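Local coordinates for protein myosin IE heavy chain (Dictyostelium discoideum, PDB 1LKX) that binds and hydrolyses ATP in an actin-activated cycle, acting as the motor domain of a single-headed myosin of the first class that may move membranes relative to actin, at residues T293-D298 with A319-S324; P224-L229 with I276-F281. One frame throughout, in Å; residues are numbered along the deposited sequence.

In the fold
Both contacts lie at one end of the motor domain, away from the nucleotide, with centres about 16 Å apart. Contact 1 is the more buried, pressing a hairpin strand on the end of helix 313-321; contact 2 is only partly buried, setting a turn after helix 260-276 on the start of helix 227-231. Residues 276-281 lead into the strand that pairs with 293-296, and Ser297 N probably hydrogen-bonds to Thr280 O, so the contacts share this hairpin. Helix 342-372 meets side chains from both. Contact 1 works through a cysteine, a lysine tail and a tyrosine tip on a threonine, contact 2 through a tyrosine face on glycine and an asparagine at a helix start.

Contact 1 of 2, residues T293-D298 with A319-S324; sequences TVKVSD and ALCYRS
A buried strand-to-helix-end contact joins the edge of the two-stranded hairpin 281-284/293-296 to the last turn of helix 313-321, in what corresponds to the upper 50 kDa subdomain of the myosin head. The backbones come closest at Val294 and Cys321, with CA atoms 6.0 Å apart, and no hydrogen bond runs between the segments. Cys321 carries the centre. Its SG lies beside its own backbone N (chi1 -49°), which brings the sulfur against the strand backbone, 3.4 Å from Val294 O, while CG2 of Val296 closes on SG more loosely, at 4.3 Å. Lys295 starts out away from the helix, its CG anti to the backbone N, but bends at chi2 and chi3 and folds back, so that NZ passes 3.9 Å from Cys321 SG and hydrogen-bonds to Ser317 OG one turn earlier in the same helix. The bent chain thus delivers NZ beside the sulfur, and the ammonium finds its polar partner in Ser317.

At the other end of the strand the contact is tip to side chain. The Tyr322 ring crosses Thr293 obliquely, with its OH 3.6 Å from Thr293 OG1 and 3.7 Å from Thr293 CG2, so the phenol tip rests on both branches of the threonine. Pro339 touches these two residues as well. The strand is paired through the backbone of Lys295 with Ala282, Val294 also packs on Phe281 and on Cys342 at the start of helix 342-372, and beyond it Asp298 caps helix 299-309 through Ser301 N, while Leu320 packs on Leu531 of helix 529-536.

Contact 2 of 2, residues P224-L229 with I276-F281; sequences PAYEYL and IGNITF
The inner half of this contact is a tyrosine ring laid against a glycine. Tyr228, on the first turn of helix 227-231, has CG beside its backbone N (chi1 -70°), and the ring lies with one face against Gly277. Gly277 CA sits over that face as a CH-pi contact, 3.4 Å from the ring centroid, 21° off the ring normal and off-centre, nearer the ring's edge atoms. With no side chain on Gly277, the ring can lie directly on the main chain. The phenol end reaches the start of the turn, where its OH lies 4.0 Å from Ile276 CG2 and hydrogen-bonds to Asp350 OD2 on helix 342-372. Ile276 packs in turn on Leu352 of that helix.

Gly277 is the second residue of a type I beta turn from Ile276 to Ile279, closed by Ile279 N to Ile276 O at 3.1 Å, which ends helix 260-276 and redirects the chain toward strand 281-284. The turn abuts the N-terminal end of helix 227-231, with Tyr226 at the N-cap position and the CA atoms of Glu227 and Asn278 5.5 Å apart. Asn278 belongs to this close fit: its amide comes up to the backbone of Ala225 to Glu227, at 28° to the plane of the Tyr226 ring, which it crosses obliquely; the Tyr226 OH is engaged by Thr220 N instead.

Toward solvent the fit loosens. CB and CG of Glu227 pack against the carbonyl oxygen of Gly277, but with CG anti to the backbone N and the chain bent at chi2, the carboxylate is carried off from the turn. Ala225, at the fringe, is exposed.

Contact 1 of 2, residues T293-D298 with A319-S324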
# COMPACT_ATOMS: atom_id res chain seq x y z
N THR A 293 -3.38 27.89 35.52
CA THR A 293 -3.23 26.60 34.85
C THR A 293 -4.48 26.28 34.04
O THR A 293 -5.35 27.14 33.87
CB THR A 293 -3.01 25.46 35.88
OG1 THR A 293 -4.19 25.28 36.67
CG2 THR A 293 -1.84 25.79 36.79
N VAL A 294 -4.57 25.06 33.54
CA VAL A 294 -5.73 24.63 32.77
C VAL A 294 -6.27 23.36 33.38
O VAL A 294 -5.51 22.54 33.88
CB VAL A 294 -5.35 24.34 31.31
CG1 VAL A 294 -6.57 23.88 30.55
CG2 VAL A 294 -4.78 25.58 30.67
N LYS A 295 -7.59 23.19 33.36
CA LYS A 295 -8.17 21.99 33.93
C LYS A 295 -9.25 21.37 33.04
O LYS A 295 -9.79 22.04 32.16
CB LYS A 295 -8.74 22.29 35.32
CG LYS A 295 -9.38 21.09 36.02
CD LYS A 295 -8.54 19.80 35.91
CE LYS A 295 -7.15 19.95 36.53
NZ LYS A 295 -6.33 18.70 36.38
N VAL A 296 -9.54 20.10 33.27
CA VAL A 296 -10.54 19.38 32.50
C VAL A 296 -11.95 19.83 32.85
O VAL A 296 -12.29 19.97 34.02
CB VAL A 296 -10.44 17.87 32.77
CG1 VAL A 296 -11.41 17.12 31.88
CG2 VAL A 296 -9.01 17.40 32.54
N SER A 297 -12.77 20.05 31.82
CA SER A 297 -14.15 20.47 32.01
C SER A 297 -15.06 19.26 31.99
O SER A 297 -15.65 18.89 33.00
CB SER A 297 -14.57 21.44 30.90
OG SER A 297 -13.68 22.53 30.81
N ASP A 298 -15.18 18.65 30.81
CA ASP A 298 -16.01 17.47 30.62
C ASP A 298 -15.39 16.31 31.39
O ASP A 298 -14.97 15.31 30.81
CB ASP A 298 -16.10 17.12 29.14
CG ASP A 298 -17.02 15.94 28.86
OD1 ASP A 298 -17.32 15.68 27.67
OD2 ASP A 298 -17.43 15.27 29.83
N ALA A 319 -1.53 14.50 33.55
CA ALA A 319 -0.67 14.31 32.39
C ALA A 319 -1.15 15.16 31.22
O ALA A 319 -0.37 15.51 30.32
CB ALA A 319 -0.66 12.84 32.00
N LEU A 320 -2.43 15.50 31.24
CA LEU A 320 -3.01 16.32 30.18
C LEU A 320 -2.85 17.81 30.43
O LEU A 320 -2.93 18.62 29.50
CB LEU A 320 -4.50 16.00 30.03
CG LEU A 320 -4.84 14.60 29.55
CD1 LEU A 320 -6.35 14.45 29.45
CD2 LEU A 320 -4.18 14.36 28.21
N CYS A 321 -2.61 18.19 31.69
CA CYS A 321 -2.49 19.60 32.03
C CYS A 321 -1.11 20.08 32.49
O CYS A 321 -0.93 21.26 32.75
CB CYS A 321 -3.53 19.95 33.09
SG CYS A 321 -5.19 19.36 32.67
N TYR A 322 -0.15 19.17 32.59
CA TYR A 322 1.20 19.56 33.02
C TYR A 322 2.28 18.71 32.34
O TYR A 322 2.00 17.63 31.81
CB TYR A 322 1.35 19.42 34.55
CG TYR A 322 0.34 20.18 35.39
CD1 TYR A 322 -0.96 19.69 35.56
CD2 TYR A 322 0.67 21.39 36.00
CE1 TYR A 322 -1.90 20.38 36.32
CE2 TYR A 322 -0.27 22.09 36.77
CZ TYR A 322 -1.55 21.59 36.92
OH TYR A 322 -2.47 22.29 37.66
N ARG A 323 3.51 19.21 32.36
CA ARG A 323 4.64 18.48 31.80
C ARG A 323 5.46 17.85 32.93
O ARG A 323 4.92 17.46 33.96
CB ARG A 323 5.52 19.42 30.97
CG ARG A 323 5.36 19.25 29.47
CD ARG A 323 4.14 19.97 28.94
NE ARG A 323 3.91 19.69 27.52
CZ ARG A 323 3.38 18.55 27.05
NH1 ARG A 323 3.03 17.58 27.90
NH2 ARG A 323 3.21 18.38 25.74
N SER A 324 6.78 17.75 32.73
CA SER A 324 7.67 17.18 33.74
C SER A 324 9.14 17.46 33.43
O SER A 324 10.01 17.17 34.25
CB SER A 324 7.45 15.67 33.84
OG SER A 324 6.09 15.37 34.12

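Contact 2 of 2, residues P224-L229 with I276-F281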
# COMPACT_ATOMS: atom_id res chain seq x y z
N PRO A 224 -22.22 10.72 16.04
CA PRO A 224 -22.30 12.16 16.30
C PRO A 224 -22.00 12.53 17.76
O PRO A 224 -21.55 13.65 18.06
CB PRO A 224 -23.73 12.50 15.90
CG PRO A 224 -23.98 11.55 14.78
CD PRO A 224 -23.40 10.25 15.30
N ALA A 225 -22.24 11.57 18.65
CA ALA A 225 -22.02 11.77 20.08
C ALA A 225 -20.54 11.92 20.46
O ALA A 225 -20.21 12.22 21.60
CB ALA A 225 -22.65 10.63 20.86
N TYR A 226 -19.65 11.70 19.50
CA TYR A 226 -18.23 11.81 19.80
C TYR A 226 -17.52 12.86 18.97
O TYR A 226 -17.70 12.96 17.76
CB TYR A 226 -17.58 10.43 19.65
CG TYR A 226 -18.25 9.42 20.53
CD1 TYR A 226 -19.47 8.85 20.16
CD2 TYR A 226 -17.74 9.10 21.78
CE1 TYR A 226 -20.16 8.01 21.02
CE2 TYR A 226 -18.42 8.26 22.65
CZ TYR A 226 -19.63 7.73 22.26
OH TYR A 226 -20.35 6.93 23.13
N GLU A 227 -16.70 13.65 19.66
CA GLU A 227 -15.93 14.73 19.06
C GLU A 227 -15.14 14.33 17.82
O GLU A 227 -15.41 14.80 16.71
CB GLU A 227 -14.99 15.31 20.11
CG GLU A 227 -14.12 16.44 19.59
CD GLU A 227 -14.92 17.44 18.77
OE1 GLU A 227 -16.07 17.75 19.17
OE2 GLU A 227 -14.40 17.93 17.73
N TYR A 228 -14.16 13.45 18.01
CA TYR A 228 -13.35 13.00 16.90
C TYR A 228 -14.18 12.61 15.69
O TYR A 228 -13.86 13.00 14.57
CB TYR A 228 -12.46 11.83 17.33
CG TYR A 228 -11.36 12.20 18.30
CD1 TYR A 228 -10.78 13.47 18.27
CD2 TYR A 228 -10.87 11.27 19.21
CE1 TYR A 228 -9.73 13.79 19.13
CE2 TYR A 228 -9.83 11.57 20.06
CZ TYR A 228 -9.26 12.84 20.02
OH TYR A 228 -8.22 13.14 20.87
N LEU A 229 -15.24 11.84 15.89
CA LEU A 229 -16.07 11.41 14.78
C LEU A 229 -16.96 12.52 14.21
O LEU A 229 -17.22 12.58 13.01
CB LEU A 229 -16.95 10.23 15.19
CG LEU A 229 -16.21 8.99 15.69
CD1 LEU A 229 -17.20 7.85 15.84
CD2 LEU A 229 -15.12 8.61 14.71
N ILE A 276 -11.54 9.99 25.13
CA ILE A 276 -10.46 10.97 25.16
C ILE A 276 -10.80 12.16 24.27
O ILE A 276 -10.53 13.31 24.60
CB ILE A 276 -9.13 10.36 24.67
CG1 ILE A 276 -8.65 9.28 25.64
CG2 ILE A 276 -8.07 11.44 24.54
CD1 ILE A 276 -7.38 8.57 25.20
N GLY A 277 -11.41 11.87 23.13
CA GLY A 277 -11.77 12.92 22.20
C GLY A 277 -12.79 13.91 22.71
O GLY A 277 -12.95 15.00 22.15
N ASN A 278 -13.49 13.55 23.78
CA ASN A 278 -14.50 14.44 24.32
C ASN A 278 -14.03 15.21 25.53
O ASN A 278 -14.81 15.92 26.17
CB ASN A 278 -15.76 13.64 24.65
CG ASN A 278 -16.46 13.14 23.41
OD1 ASN A 278 -17.54 12.55 23.48
ND2 ASN A 278 -15.85 13.37 22.25
N ILE A 279 -12.75 15.10 25.86
CA ILE A 279 -12.22 15.82 27.00
C ILE A 279 -11.99 17.28 26.63
O ILE A 279 -11.23 17.59 25.72
CB ILE A 279 -10.89 15.23 27.47
CG1 ILE A 279 -11.12 13.88 28.13
CG2 ILE A 279 -10.21 16.20 28.43
CD1 ILE A 279 -9.87 13.26 28.69
N THR A 280 -12.67 18.17 27.33
CA THR A 280 -12.54 19.60 27.09
C THR A 280 -11.67 20.20 28.19
O THR A 280 -11.50 19.60 29.25
CB THR A 280 -13.92 20.29 27.08
OG1 THR A 280 -14.62 19.99 28.29
CG2 THR A 280 -14.74 19.80 25.90
N PHE A 281 -11.11 21.38 27.94
CA PHE A 281 -10.26 22.03 28.91
C PHE A 281 -10.73 23.43 29.29
O PHE A 281 -11.26 24.17 28.47
CB PHE A 281 -8.83 22.10 28.37
CG PHE A 281 -8.21 20.76 28.16
CD1 PHE A 281 -7.90 19.95 29.24
CD2 PHE A 281 -7.92 20.30 26.88
CE1 PHE A 281 -7.30 18.70 29.05
CE2 PHE A 281 -7.33 19.06 26.69
CZ PHE A 281 -7.02 18.26 27.77